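Local coordinates for tetraacyldisaccharide 4'-kinase (Aquifex aeolicus, PDB 4EHX), which phosphorylates the 4'-position of a tetraacyldisaccharide 1-phosphate with ATP, giving lipid IVA in lipid A biosynthesis, at residues 70-75 and 115-120; 82-87 and 111-116; 200-205 and 300-305; 148-153 and 179-184; 230-235 and 275-280. All coordinates share one frame; numbering follows the deposited sequence. Where two conformers were deposited one is given.

Interaction 1 (70-75 and 115-120)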
# COMPACT_ATOMS: atom_id res chain seq x y z
N LEU A 70 11.27 -1.08 0.10
CA LEU A 70 11.55 -2.44 -0.33
C LEU A 70 10.21 -3.10 -0.55
O LEU A 70 9.48 -3.37 0.42
CB LEU A 70 12.36 -3.22 0.73
CG LEU A 70 13.71 -2.63 1.11
CD1 LEU A 70 14.41 -3.52 2.18
CD2 LEU A 70 14.60 -2.50 -0.14
N SER A 71 9.88 -3.31 -1.82
CA SER A 71 8.60 -3.88 -2.22
C SER A 71 8.79 -5.32 -2.73
O SER A 71 9.85 -5.66 -3.24
CB SER A 71 8.00 -2.99 -3.31
OG SER A 71 6.61 -3.16 -3.42
N ARG A 72 7.75 -6.14 -2.61
CA ARG A 72 7.81 -7.53 -3.06
C ARG A 72 7.90 -7.66 -4.56
O ARG A 72 8.71 -8.43 -5.07
CB ARG A 72 6.59 -8.32 -2.58
CG ARG A 72 6.70 -9.82 -2.86
CD ARG A 72 5.53 -10.59 -2.26
NE ARG A 72 5.71 -12.04 -2.39
CZ ARG A 72 4.85 -12.95 -1.92
NH1 ARG A 72 5.11 -14.24 -2.07
NH2 ARG A 72 3.75 -12.56 -1.30
N GLY A 73 7.04 -6.92 -5.26
CA GLY A 73 6.92 -7.08 -6.70
C GLY A 73 6.53 -8.50 -7.05
O GLY A 73 7.25 -9.19 -7.78
N TYR A 74 5.39 -8.95 -6.54
CA TYR A 74 4.95 -10.34 -6.71
C TYR A 74 5.00 -10.81 -8.17
O TYR A 74 5.71 -11.76 -8.50
CB TYR A 74 3.54 -10.53 -6.13
CG TYR A 74 3.05 -11.96 -6.14
CD1 TYR A 74 3.84 -12.99 -5.65
CD2 TYR A 74 1.78 -12.27 -6.62
CE1 TYR A 74 3.39 -14.30 -5.65
CE2 TYR A 74 1.32 -13.58 -6.63
CZ TYR A 74 2.13 -14.59 -6.14
OH TYR A 74 1.68 -15.89 -6.15
N LYS A 75 4.26 -10.13 -9.03
CA LYS A 75 4.21 -10.49 -10.45
C LYS A 75 4.93 -9.46 -11.32
O LYS A 75 4.43 -8.36 -11.54
CB LYS A 75 2.76 -10.65 -10.91
CG LYS A 75 1.94 -9.37 -10.84
CD LYS A 75 0.52 -9.58 -11.34
CE LYS A 75 -0.29 -8.30 -11.26
NZ LYS A 75 -1.68 -8.49 -11.74
N ALA A 115 12.31 -3.60 -5.93
CA ALA A 115 11.45 -4.77 -5.92
C ALA A 115 12.32 -6.02 -5.77
O ALA A 115 13.25 -6.25 -6.53
CB ALA A 115 10.63 -4.85 -7.22
N SER A 116 11.99 -6.83 -4.77
CA SER A 116 12.73 -8.04 -4.53
C SER A 116 11.90 -8.91 -3.60
O SER A 116 11.49 -8.46 -2.54
CB SER A 116 14.07 -7.69 -3.86
OG SER A 116 14.91 -8.81 -3.76
N GLU A 117 11.62 -10.14 -4.01
CA GLU A 117 10.92 -11.09 -3.14
C GLU A 117 11.63 -11.20 -1.79
O GLU A 117 11.00 -11.17 -0.72
CB GLU A 117 10.91 -12.46 -3.82
CG GLU A 117 10.07 -13.51 -3.12
CD GLU A 117 8.60 -13.37 -3.44
OE1 GLU A 117 8.27 -12.78 -4.49
OE2 GLU A 117 7.78 -13.86 -2.63
N ASP A 118 12.95 -11.35 -1.84
CA ASP A 118 13.75 -11.38 -0.62
C ASP A 118 14.10 -9.94 -0.25
O ASP A 118 14.92 -9.31 -0.92
CB ASP A 118 15.03 -12.19 -0.86
CG ASP A 118 15.79 -12.47 0.43
OD1 ASP A 118 16.47 -11.55 0.91
OD2 ASP A 118 15.72 -13.60 0.96
N ARG A 119 13.46 -9.41 0.78
CA ARG A 119 13.64 -7.99 1.10
C ARG A 119 15.08 -7.66 1.51
O ARG A 119 15.62 -6.61 1.15
CB ARG A 119 12.65 -7.54 2.19
CG ARG A 119 11.30 -7.03 1.67
CD ARG A 119 10.52 -8.07 0.90
NE ARG A 119 9.08 -7.87 1.05
CZ ARG A 119 8.16 -8.79 0.80
NH1 ARG A 119 8.51 -10.01 0.36
NH2 ARG A 119 6.88 -8.48 0.98
N TYR A 120 15.70 -8.56 2.27
CA TYR A 120 17.10 -8.36 2.65
C TYR A 120 18.02 -8.15 1.44
O TYR A 120 18.81 -7.19 1.41
CB TYR A 120 17.59 -9.55 3.49
CG TYR A 120 19.03 -9.41 3.94
CD1 TYR A 120 19.36 -8.67 5.07
CD2 TYR A 120 20.06 -10.02 3.22
CE1 TYR A 120 20.69 -8.54 5.48
CE2 TYR A 120 21.38 -9.89 3.63
CZ TYR A 120 21.68 -9.16 4.76
OH TYR A 120 22.99 -9.04 5.17
O HOH W 1 7.91 -5.42 1.40
O HOH W 2 4.20 -9.74 0.62

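Interaction 2 (82-87 and 111-116)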
# COMPACT_ATOMS: atom_id res chain seq x y z
N LEU A 82 15.47 -5.68 -8.32
CA LEU A 82 15.32 -4.69 -9.38
C LEU A 82 15.15 -3.30 -8.77
O LEU A 82 14.26 -3.08 -7.95
CB LEU A 82 14.09 -5.03 -10.22
CG LEU A 82 13.69 -4.01 -11.29
CD1 LEU A 82 14.78 -3.93 -12.34
CD2 LEU A 82 12.36 -4.37 -11.91
N ILE A 83 16.00 -2.36 -9.17
CA ILE A 83 15.78 -0.98 -8.78
C ILE A 83 14.71 -0.41 -9.69
O ILE A 83 14.89 -0.30 -10.89
CB ILE A 83 17.06 -0.13 -8.87
CG1 ILE A 83 18.08 -0.57 -7.80
CG2 ILE A 83 16.72 1.37 -8.72
CD1 ILE A 83 19.47 0.07 -7.95
N VAL A 84 13.56 -0.09 -9.11
CA VAL A 84 12.43 0.44 -9.86
C VAL A 84 12.54 1.95 -10.00
O VAL A 84 12.26 2.53 -11.06
CB VAL A 84 11.13 0.10 -9.11
CG1 VAL A 84 9.92 0.77 -9.79
CG2 VAL A 84 10.95 -1.42 -9.04
N SER A 85 12.97 2.61 -8.93
CA SER A 85 13.08 4.06 -8.97
C SER A 85 14.26 4.51 -8.15
O SER A 85 14.51 3.98 -7.08
CB SER A 85 11.81 4.68 -8.40
OG SER A 85 11.94 6.09 -8.30
N GLU A 86 14.97 5.53 -8.64
CA GLU A 86 16.06 6.12 -7.90
C GLU A 86 15.65 7.51 -7.44
O GLU A 86 15.65 8.47 -8.22
CB GLU A 86 17.33 6.17 -8.76
CG GLU A 86 18.48 6.94 -8.11
CD GLU A 86 19.70 7.01 -9.01
OE1 GLU A 86 19.53 7.27 -10.23
OE2 GLU A 86 20.83 6.82 -8.50
N TYR A 87 15.28 7.61 -6.17
CA TYR A 87 14.81 8.86 -5.58
C TYR A 87 13.81 9.61 -6.46
O TYR A 87 13.96 10.80 -6.73
CB TYR A 87 16.02 9.73 -5.19
CG TYR A 87 16.83 9.00 -4.16
CD1 TYR A 87 16.32 8.80 -2.87
CD2 TYR A 87 18.06 8.42 -4.48
CE1 TYR A 87 17.02 8.09 -1.92
CE2 TYR A 87 18.77 7.69 -3.52
CZ TYR A 87 18.25 7.55 -2.25
OH TYR A 87 18.94 6.85 -1.29
N VAL A 111 11.63 9.35 -3.37
CA VAL A 111 11.99 8.12 -2.65
C VAL A 111 12.42 7.03 -3.63
O VAL A 111 11.87 6.94 -4.72
CB VAL A 111 10.79 7.64 -1.83
CG1 VAL A 111 11.11 6.33 -1.16
CG2 VAL A 111 10.40 8.69 -0.78
N SER A 112 13.40 6.21 -3.25
CA SER A 112 13.78 5.07 -4.08
C SER A 112 12.84 3.88 -3.84
O SER A 112 12.25 3.75 -2.78
CB SER A 112 15.24 4.65 -3.83
OG SER A 112 16.14 5.69 -4.19
N VAL A 113 12.69 3.03 -4.85
CA VAL A 113 11.87 1.83 -4.75
C VAL A 113 12.64 0.66 -5.34
O VAL A 113 13.17 0.73 -6.46
CB VAL A 113 10.53 1.96 -5.49
CG1 VAL A 113 9.73 0.65 -5.42
CG2 VAL A 113 9.72 3.11 -4.90
N VAL A 114 12.72 -0.41 -4.57
CA VAL A 114 13.39 -1.63 -5.02
C VAL A 114 12.41 -2.79 -4.88
O VAL A 114 11.72 -2.92 -3.87
CB VAL A 114 14.68 -1.88 -4.19
CG1 VAL A 114 15.20 -3.30 -4.40
CG2 VAL A 114 15.75 -0.83 -4.55
N ALA A 115 12.31 -3.60 -5.93
CA ALA A 115 11.45 -4.77 -5.92
C ALA A 115 12.32 -6.02 -5.77
O ALA A 115 13.25 -6.25 -6.53
CB ALA A 115 10.63 -4.85 -7.22
N SER A 116 11.99 -6.83 -4.77
CA SER A 116 12.73 -8.04 -4.53
C SER A 116 11.90 -8.91 -3.60
O SER A 116 11.49 -8.46 -2.54
CB SER A 116 14.07 -7.69 -3.86
OG SER A 116 14.91 -8.81 -3.76
O HOH W 3 9.92 6.75 -6.70

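Interaction 3 (200-205 and 300-305)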
# COMPACT_ATOMS: atom_id res chain seq x y z
N PRO A 200 1.52 1.28 21.49
CA PRO A 200 1.29 2.59 20.86
C PRO A 200 0.31 2.42 19.71
O PRO A 200 0.52 1.59 18.83
CB PRO A 200 2.67 2.97 20.33
CG PRO A 200 3.64 2.18 21.18
CD PRO A 200 2.93 0.88 21.45
N THR A 201 -0.75 3.22 19.71
CA THR A 201 -1.86 3.01 18.79
C THR A 201 -2.29 4.35 18.21
O THR A 201 -2.40 5.34 18.93
CB THR A 201 -3.03 2.32 19.52
OG1 THR A 201 -2.59 1.05 20.01
CG2 THR A 201 -4.22 2.12 18.58
N PHE A 202 -2.53 4.38 16.90
CA PHE A 202 -2.79 5.61 16.16
C PHE A 202 -3.96 5.46 15.20
O PHE A 202 -3.90 4.67 14.26
CB PHE A 202 -1.56 5.99 15.34
CG PHE A 202 -0.30 6.06 16.15
CD1 PHE A 202 0.46 4.93 16.35
CD2 PHE A 202 0.08 7.25 16.75
CE1 PHE A 202 1.62 4.98 17.11
CE2 PHE A 202 1.22 7.32 17.52
CZ PHE A 202 1.99 6.18 17.70
N LYS A 203 -5.00 6.25 15.40
CA LYS A 203 -6.14 6.21 14.50
C LYS A 203 -5.81 6.93 13.21
O LYS A 203 -5.22 8.01 13.23
CB LYS A 203 -7.34 6.88 15.16
CG LYS A 203 -7.99 6.07 16.27
CD LYS A 203 -9.18 6.86 16.81
CE LYS A 203 -10.03 6.06 17.77
NZ LYS A 203 -11.20 6.90 18.14
N MET A 204 -6.21 6.33 12.10
CA MET A 204 -5.91 6.89 10.79
C MET A 204 -7.18 7.20 10.02
O MET A 204 -8.05 6.34 9.88
CB MET A 204 -5.06 5.91 9.99
CG MET A 204 -4.83 6.34 8.54
SD MET A 204 -3.72 5.19 7.68
CE MET A 204 -4.72 4.78 6.25
N PHE A 205 -7.27 8.44 9.55
CA PHE A 205 -8.41 8.91 8.77
C PHE A 205 -7.85 9.24 7.41
O PHE A 205 -6.70 9.66 7.31
CB PHE A 205 -9.00 10.19 9.38
CG PHE A 205 -9.65 9.99 10.73
CD1 PHE A 205 -8.88 9.84 11.88
CD2 PHE A 205 -11.04 9.97 10.86
CE1 PHE A 205 -9.48 9.67 13.13
CE2 PHE A 205 -11.64 9.80 12.10
CZ PHE A 205 -10.87 9.64 13.23
N LEU A 300 -3.44 11.44 10.88
CA LEU A 300 -3.17 10.47 11.94
C LEU A 300 -3.24 11.12 13.31
O LEU A 300 -2.59 12.12 13.55
CB LEU A 300 -1.78 9.89 11.75
CG LEU A 300 -1.48 8.58 12.51
CD1 LEU A 300 -2.11 7.43 11.76
CD2 LEU A 300 0.01 8.36 12.61
N GLU A 301 -4.01 10.53 14.23
CA GLU A 301 -4.04 11.03 15.60
C GLU A 301 -2.71 10.79 16.33
O GLU A 301 -2.05 9.78 16.09
CB GLU A 301 -5.19 10.39 16.38
CG GLU A 301 -6.56 10.80 15.90
CD GLU A 301 -7.66 10.38 16.87
OE1 GLU A 301 -7.34 9.79 17.92
OE2 GLU A 301 -8.84 10.65 16.57
N ARG A 302 -2.32 11.72 17.20
CA ARG A 302 -1.10 11.58 18.02
C ARG A 302 0.13 11.44 17.15
O ARG A 302 1.06 10.70 17.48
CB ARG A 302 -1.20 10.38 18.96
CG ARG A 302 -2.50 10.29 19.75
CD ARG A 302 -2.65 8.92 20.41
NE ARG A 302 -1.79 8.76 21.58
CZ ARG A 302 -0.86 7.82 21.72
NH1 ARG A 302 -0.66 6.93 20.76
NH2 ARG A 302 -0.13 7.76 22.83
N GLU A 303 0.13 12.13 16.01
CA GLU A 303 1.22 12.06 15.06
C GLU A 303 2.61 12.28 15.69
O GLU A 303 3.59 11.59 15.35
CB GLU A 303 0.94 13.07 13.95
CG GLU A 303 2.10 13.53 13.15
CD GLU A 303 1.61 14.37 11.99
OE1 GLU A 303 1.17 13.77 10.99
OE2 GLU A 303 1.64 15.61 12.10
N GLU A 304 2.70 13.20 16.63
CA GLU A 304 3.99 13.47 17.27
C GLU A 304 4.52 12.27 18.06
O GLU A 304 5.73 12.11 18.19
CB GLU A 304 3.93 14.73 18.14
CG GLU A 304 3.93 16.00 17.30
CD GLU A 304 3.34 17.19 18.03
OE1 GLU A 304 2.12 17.45 17.84
OE2 GLU A 304 4.09 17.84 18.78
N LYS A 305 3.63 11.43 18.60
CA LYS A 305 4.07 10.21 19.27
C LYS A 305 4.65 9.21 18.27
O LYS A 305 5.61 8.51 18.57
CB LYS A 305 2.94 9.55 20.06
CG LYS A 305 2.31 10.45 21.12
CD LYS A 305 3.33 10.90 22.14
CE LYS A 305 3.92 9.72 22.90
NZ LYS A 305 5.12 10.13 23.68
O HOH W 4 -5.19 7.39 18.07
O HOH W 5 -8.93 8.21 19.96

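Interaction 4 (148-153 and 179-184)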
# COMPACT_ATOMS: atom_id res chain seq x y z
N ARG A 148 13.01 -5.90 11.46
CA ARG A 148 12.58 -4.50 11.39
C ARG A 148 12.70 -3.85 12.76
O ARG A 148 12.40 -4.46 13.78
CB ARG A 148 11.17 -4.33 10.77
CG ARG A 148 9.97 -4.80 11.60
CD ARG A 148 9.93 -6.33 11.84
NE ARG A 148 10.23 -7.07 10.60
CZ ARG A 148 9.35 -7.32 9.63
NH1 ARG A 148 8.09 -6.94 9.75
NH2 ARG A 148 9.74 -7.98 8.54
N ASP A 149 13.15 -2.60 12.77
CA ASP A 149 13.32 -1.83 14.01
C ASP A 149 12.01 -1.23 14.51
O ASP A 149 11.86 -0.90 15.69
CB ASP A 149 14.36 -0.75 13.77
CG ASP A 149 15.68 -1.33 13.32
OD1 ASP A 149 16.41 -1.90 14.18
OD2 ASP A 149 15.98 -1.25 12.11
N LEU A 150 11.05 -1.08 13.60
CA LEU A 150 9.73 -0.59 13.96
C LEU A 150 8.71 -1.33 13.10
O LEU A 150 8.65 -1.14 11.88
CB LEU A 150 9.62 0.92 13.73
CG LEU A 150 8.28 1.59 14.06
CD1 LEU A 150 7.86 1.31 15.51
CD2 LEU A 150 8.34 3.10 13.82
N ASN A 151 7.91 -2.17 13.76
CA ASN A 151 6.98 -3.06 13.09
C ASN A 151 5.59 -2.48 13.18
O ASN A 151 4.94 -2.58 14.22
CB ASN A 151 7.02 -4.45 13.75
CG ASN A 151 6.56 -5.54 12.83
OD1 ASN A 151 6.52 -5.35 11.61
ND2 ASN A 151 6.20 -6.69 13.38
N ILE A 152 5.14 -1.84 12.11
CA ILE A 152 3.86 -1.14 12.12
C ILE A 152 2.78 -1.99 11.47
O ILE A 152 2.92 -2.42 10.32
CB ILE A 152 3.94 0.20 11.39
CG1 ILE A 152 5.03 1.07 12.02
CG2 ILE A 152 2.57 0.91 11.46
CD1 ILE A 152 5.24 2.45 11.29
N LEU A 153 1.72 -2.26 12.21
CA LEU A 153 0.63 -3.09 11.71
C LEU A 153 -0.62 -2.27 11.56
O LEU A 153 -1.07 -1.62 12.52
CB LEU A 153 0.35 -4.24 12.68
CG LEU A 153 -0.82 -5.15 12.27
CD1 LEU A 153 -0.46 -5.95 11.02
CD2 LEU A 153 -1.24 -6.10 13.43
N ARG A 179 3.02 -9.27 17.40
CA ARG A 179 4.31 -8.92 16.77
C ARG A 179 4.48 -7.42 16.50
O ARG A 179 5.60 -6.95 16.31
CB ARG A 179 4.55 -9.68 15.47
CG ARG A 179 4.43 -11.19 15.59
CD ARG A 179 5.25 -11.88 14.50
NE ARG A 179 4.93 -11.47 13.12
CZ ARG A 179 4.03 -12.07 12.33
NH1 ARG A 179 3.31 -13.10 12.78
NH2 ARG A 179 3.86 -11.66 11.08
N ALA A 180 3.37 -6.68 16.47
CA ALA A 180 3.43 -5.25 16.18
C ALA A 180 4.14 -4.45 17.27
O ALA A 180 3.97 -4.71 18.45
CB ALA A 180 2.02 -4.68 15.95
N ASP A 181 4.92 -3.45 16.85
CA ASP A 181 5.42 -2.44 17.78
C ASP A 181 4.43 -1.31 17.91
O ASP A 181 4.39 -0.61 18.93
CB ASP A 181 6.75 -1.87 17.30
CG ASP A 181 7.85 -2.88 17.30
OD1 ASP A 181 7.99 -3.61 18.31
OD2 ASP A 181 8.57 -2.95 16.29
N ALA A 182 3.66 -1.09 16.85
CA ALA A 182 2.69 0.00 16.82
C ALA A 182 1.51 -0.45 15.98
O ALA A 182 1.69 -1.17 14.99
CB ALA A 182 3.32 1.27 16.23
N LEU A 183 0.32 -0.04 16.38
CA LEU A 183 -0.89 -0.31 15.61
C LEU A 183 -1.45 0.96 14.99
O LEU A 183 -1.52 2.00 15.64
CB LEU A 183 -1.98 -0.92 16.50
CG LEU A 183 -1.70 -2.31 17.07
CD1 LEU A 183 -2.87 -2.77 17.92
CD2 LEU A 183 -1.44 -3.29 15.95
N VAL A 184 -1.87 0.85 13.74
CA VAL A 184 -2.56 1.94 13.07
C VAL A 184 -3.95 1.44 12.75
O VAL A 184 -4.11 0.47 12.02
CB VAL A 184 -1.84 2.36 11.75
CG1 VAL A 184 -2.64 3.47 11.03
CG2 VAL A 184 -0.42 2.86 12.05
O HOH W 6 10.42 -4.77 15.69
O HOH W 7 6.14 -9.20 11.94

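Interaction 5 (230-235 and 275-280)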
# COMPACT_ATOMS: atom_id res chain seq x y z
N ILE A 230 -16.31 11.82 -17.12
CA ILE A 230 -16.48 10.43 -17.49
C ILE A 230 -15.55 9.63 -16.59
O ILE A 230 -14.35 9.85 -16.58
CB ILE A 230 -16.11 10.20 -18.96
CG1 ILE A 230 -17.05 10.99 -19.87
CG2 ILE A 230 -16.17 8.72 -19.29
CD1 ILE A 230 -16.58 11.10 -21.30
N ALA A 231 -16.11 8.70 -15.82
CA ALA A 231 -15.30 7.90 -14.91
C ALA A 231 -15.18 6.47 -15.40
O ALA A 231 -16.07 5.96 -16.09
CB ALA A 231 -15.88 7.93 -13.50
N PHE A 232 -14.08 5.82 -15.04
CA PHE A 232 -13.84 4.44 -15.44
C PHE A 232 -12.86 3.73 -14.52
O PHE A 232 -12.03 4.35 -13.85
CB PHE A 232 -13.41 4.35 -16.91
CG PHE A 232 -12.05 4.93 -17.20
CD1 PHE A 232 -10.91 4.15 -17.04
CD2 PHE A 232 -11.91 6.23 -17.66
CE1 PHE A 232 -9.66 4.67 -17.31
CE2 PHE A 232 -10.66 6.75 -17.94
CZ PHE A 232 -9.53 5.97 -17.77
N SER A 233 -12.98 2.41 -14.47
CA SER A 233 -12.18 1.61 -13.56
C SER A 233 -11.76 0.32 -14.23
O SER A 233 -12.55 -0.31 -14.95
CB SER A 233 -12.95 1.32 -12.28
OG SER A 233 -12.10 0.73 -11.31
N GLY A 234 -10.51 -0.08 -14.00
CA GLY A 234 -9.94 -1.25 -14.63
C GLY A 234 -9.92 -2.45 -13.71
O GLY A 234 -8.97 -3.23 -13.74
N LEU A 235 -10.96 -2.58 -12.90
CA LEU A 235 -11.23 -3.82 -12.17
C LEU A 235 -12.51 -3.71 -11.34
O LEU A 235 -13.41 -2.93 -11.67
CB LEU A 235 -10.04 -4.29 -11.31
CG LEU A 235 -9.50 -3.44 -10.16
CD1 LEU A 235 -10.34 -3.59 -8.92
CD2 LEU A 235 -8.03 -3.78 -9.89
N TYR A 275 -11.67 12.96 -17.54
CA TYR A 275 -11.87 11.60 -17.05
C TYR A 275 -11.33 11.45 -15.64
O TYR A 275 -10.32 12.06 -15.27
CB TYR A 275 -11.17 10.58 -17.96
CG TYR A 275 -11.69 10.58 -19.38
CD1 TYR A 275 -11.24 11.51 -20.30
CD2 TYR A 275 -12.62 9.65 -19.80
CE1 TYR A 275 -11.73 11.52 -21.61
CE2 TYR A 275 -13.11 9.65 -21.09
CZ TYR A 275 -12.66 10.59 -21.99
OH TYR A 275 -13.15 10.57 -23.27
N LEU A 276 -12.02 10.62 -14.87
CA LEU A 276 -11.54 10.19 -13.55
C LEU A 276 -11.41 8.68 -13.54
O LEU A 276 -12.27 7.97 -14.06
CB LEU A 276 -12.50 10.63 -12.45
CG LEU A 276 -12.67 12.14 -12.32
CD1 LEU A 276 -13.49 12.49 -11.09
CD2 LEU A 276 -11.30 12.81 -12.29
N THR A 277 -10.32 8.20 -12.96
CA THR A 277 -10.09 6.77 -12.83
C THR A 277 -9.27 6.53 -11.57
O THR A 277 -9.07 7.46 -10.78
CB THR A 277 -9.38 6.19 -14.08
OG1 THR A 277 -9.28 4.77 -13.96
CG2 THR A 277 -7.97 6.80 -14.24
N THR A 278 -8.83 5.30 -11.36
CA THR A 278 -8.05 4.96 -10.16
C THR A 278 -6.56 5.12 -10.41
O THR A 278 -6.11 5.06 -11.55
CB THR A 278 -8.30 3.51 -9.68
OG1 THR A 278 -7.71 2.59 -10.61
CG2 THR A 278 -9.80 3.23 -9.56
N PRO A 279 -5.77 5.31 -9.34
CA PRO A 279 -4.32 5.43 -9.55
C PRO A 279 -3.70 4.22 -10.25
O PRO A 279 -2.80 4.38 -11.07
CB PRO A 279 -3.78 5.60 -8.13
CG PRO A 279 -4.92 6.27 -7.39
CD PRO A 279 -6.17 5.64 -7.96
N LYS A 280 -4.19 3.02 -9.94
CA LYS A 280 -3.69 1.81 -10.58
C LYS A 280 -3.97 1.81 -12.08
O LYS A 280 -3.19 1.26 -12.86
CB LYS A 280 -4.29 0.55 -9.95
CG LYS A 280 -3.79 -0.74 -10.59
CD LYS A 280 -4.42 -1.98 -9.98
CE LYS A 280 -3.92 -3.24 -10.68
NZ LYS A 280 -4.57 -4.47 -10.15

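Interaction 1 (70-75 and 115-120)
R72 and E117 each carry CG anti to the backbone N (chi1 -172° and -173°), but the arginine then runs extended to NE while the glutamate bends at chi2 (81°), placing CD beside it. The two side chains lie alongside one another, pointing the same way. R72 grips a single oxygen side-on in a salt bridge, with R72 NE and R72 NH1 both 2.8 Å from E117 OE2. NH1 meets the syn lone pair of OE2, whereas NE comes from above the carboxylate plane; with two donors on one atom, neither bond is straight. R119 crosses R72 obliquely, and its NH2 is 3.6 Å from R72 CB, which sits over one face of the R119 guanidinium toward the rim. These residues continue from strands 67-71 and 112-116, parallel neighbours in the P-loop kinase core, where S71 pairs with A115 and S116 N donates to S71 O at 2.9 Å. D118 N-caps helix 119-130. R119 NH1 donates in its own plane to E117 O at 3.0 Å, a bond that restrains the guanidinium's rotation, and also pairs with the sulfonate of a bound buffer molecule. R72 NE and R119 NH1 are like charges 4.4 Å apart, a repulsion that the E117 carboxylate and the sulfonate probably ease. A water bridges R119 NE, from which it accepts at 2.7 Å, and L70 O.

Interaction 2 (82-87 and 111-116)
Two residues, V84 and S85, stand opposite the single V113, a classic beta bulge in the antiparallel pairing of strands 81-86 and 112-116; the short segments run at 174° to each other. The evidence is a carbonyl with two donors: V113 O accepts from V84 N at 2.8 Å and also from S85 N at 3.1 Å. The S85 bond lies in the carbonyl plane on a lone pair, while the V84 donor is tilted 22° from it. At the bulge V84 stands out toward the neighbouring strand as a bump. Its CB is 4.0 Å from V113 CG1, and its CG2 reaches 3.9 Å from A115 CB, so V84 fits into the step between V113 and A115. V113 CB, in turn, faces the notch formed by V84 CB and S85 CB. Helix 99-107 covers this face through P101 and A105. On the opposite face I83 crosses V114 at a slant, with I83 CG1 4.0 Å from V114 CG2, and L125 of helix 119-130 packs on I83. A water bridges S85 OG and V111 O near the strand end. There Y87 leaves the sheet with positive phi, and its OH bonds to L130 O. S112 OG is anti to the carbonyl carbon (chi1 -62°), which places it at Y87. This hydroxyl covers one face of the ring: S112 OG accepts from Y87 N at 2.9 Å and lies 3.1 Å above the plane of the Y87 ring, over its centre.

Interaction 3 (200-205 and 300-305)
M204 faces L300 as an antiparallel non-hydrogen-bonded pair, E301 N donates to K203 O at 3.0 Å, and a type II turn from L300 to E303 then leads into helix 303-312. F202 is framed by that turn. E301 O lies at the ring edge, 3.4 Å from F202 CD2, and K305 CB meets the same edge region near CE2. Over one face comes R302 NH1, 3.8 Å from F202 CE2, its guanidinium turned 33° from the ring plane. R302 NH1 also makes a weak hydrogen bond to T201 O at 3.0 Å. Strands 201-212 and 291-300 form the two-stranded connection between the two domains of LpxK, and this is its end at the P-loop domain. L300 has CG anti to the backbone N (chi1 -162°), 3.8 Å from F202 CB; its CD1 is 3.8 Å from M204 CB. K203 runs alongside E301, its CD 3.6 Å from E301 OE1. The K203 amine forms a salt bridge with E194, and a water links K203 N to E301 OE1.

Interaction 4 (148-153 and 179-184)
I152 and V184 meet through their CG2 methyls, 3.6 Å apart, on the face of the sheet where F54 of helix 51-61 covers both. On the other face L153 lies beside L183, pointing the same way, with L153 CD2 3.8 Å from L183 CD2. L153 CB also touches A180 CB at 3.7 Å, and F141 packs on L153. Between these layers, strands 150-156 and 182-186 run parallel in the P-loop core, their short segments at 28°. L153 N donates almost straight to A182 O at 3.0 Å. Toward the strand starts, N151 O is shared by two donors, D181 N and A182 N. Here a side chain takes over from the backbone: N151 N donates to D181 OD2 at 2.7 Å, on the anti side of the carboxylate. N151 CG is anti to the backbone N (chi1 -157°). The amide it carries spans the edge, N151 ND2 bonding to R179 O at 3.0 Å from well above that carbonyl's plane (68°), while R148 NH1 donates to N151 OD1 at 2.9 Å. One donor and one acceptor are thereby assigned, which fixes the amide's flip. D181 OD2 receives a water as well as N151 N, consistent with an ionised carboxylate.

Interaction 5 (230-235 and 275-280)
Y275 can be followed along I230 from CB to hydroxyl. Y275 CB is 3.5 Å from I230 O and lies at the edge of the F232 ring, near its plane, 3.9 Å from F232 CE2. Further out, Y275 CD2 meets I230 CB at 3.6 Å. Next, Y275 CE2 is 3.7 Å from I230 CG2, and at the tip Y275 CZ and OH both come to 4.0 Å from I230 CD1. The two side chains lie side by side, pointing the same way, while the hydroxyl is hydrogen-bonded to E270 N. F232 has CG between the backbone N and the carbonyl carbon (chi1 68°), the crowded position. One face of its ring is turned to T277. T277 CB makes a CH-pi contact there, 3.8 Å from the F232 ring centroid and 19° off its normal. The same threonine donates through OG1 to F232 O at 2.8 Å, so one residue holds both ring and backbone. S233 OG, near T278 CG2, is buried without a polar partner in the model. L276 N bonds to I230 O and F232 N to L276 O, the latter at 3.0 Å. Strands 229-233 and 275-277 run parallel, 26° apart in their short segments. Strand 252-257 flanks the first and strand 291-300 the second, while L245 of helix 237-248 packs on A231 and L276; T278 N-caps helix 279-282, and its hydroxyl bonds to D281.

In the fold
Interactions 1 and 2 share A115 and S116 on strand 112-116, which pairs with strands 67-71 and 81-86; S71 N lies 2.8 Å from V114 O, a probable hydrogen bond. Interactions 3 and 4 adjoin likewise, with F202 N 2.9 Å from L183 O. Both pairs approach the predicted ATP-binding P-loop: the S71 side chain is about 6 Å from that of K51, and the M204 side chain is about 4 Å from G50. Interaction 5 belongs to the second domain, its centre about 33 Å from that of interaction 4, yet its nearest atoms come within about 5 Å of interaction 1, though through the poorly ordered K75, and the K280 side chain is about 9 Å from that of T52.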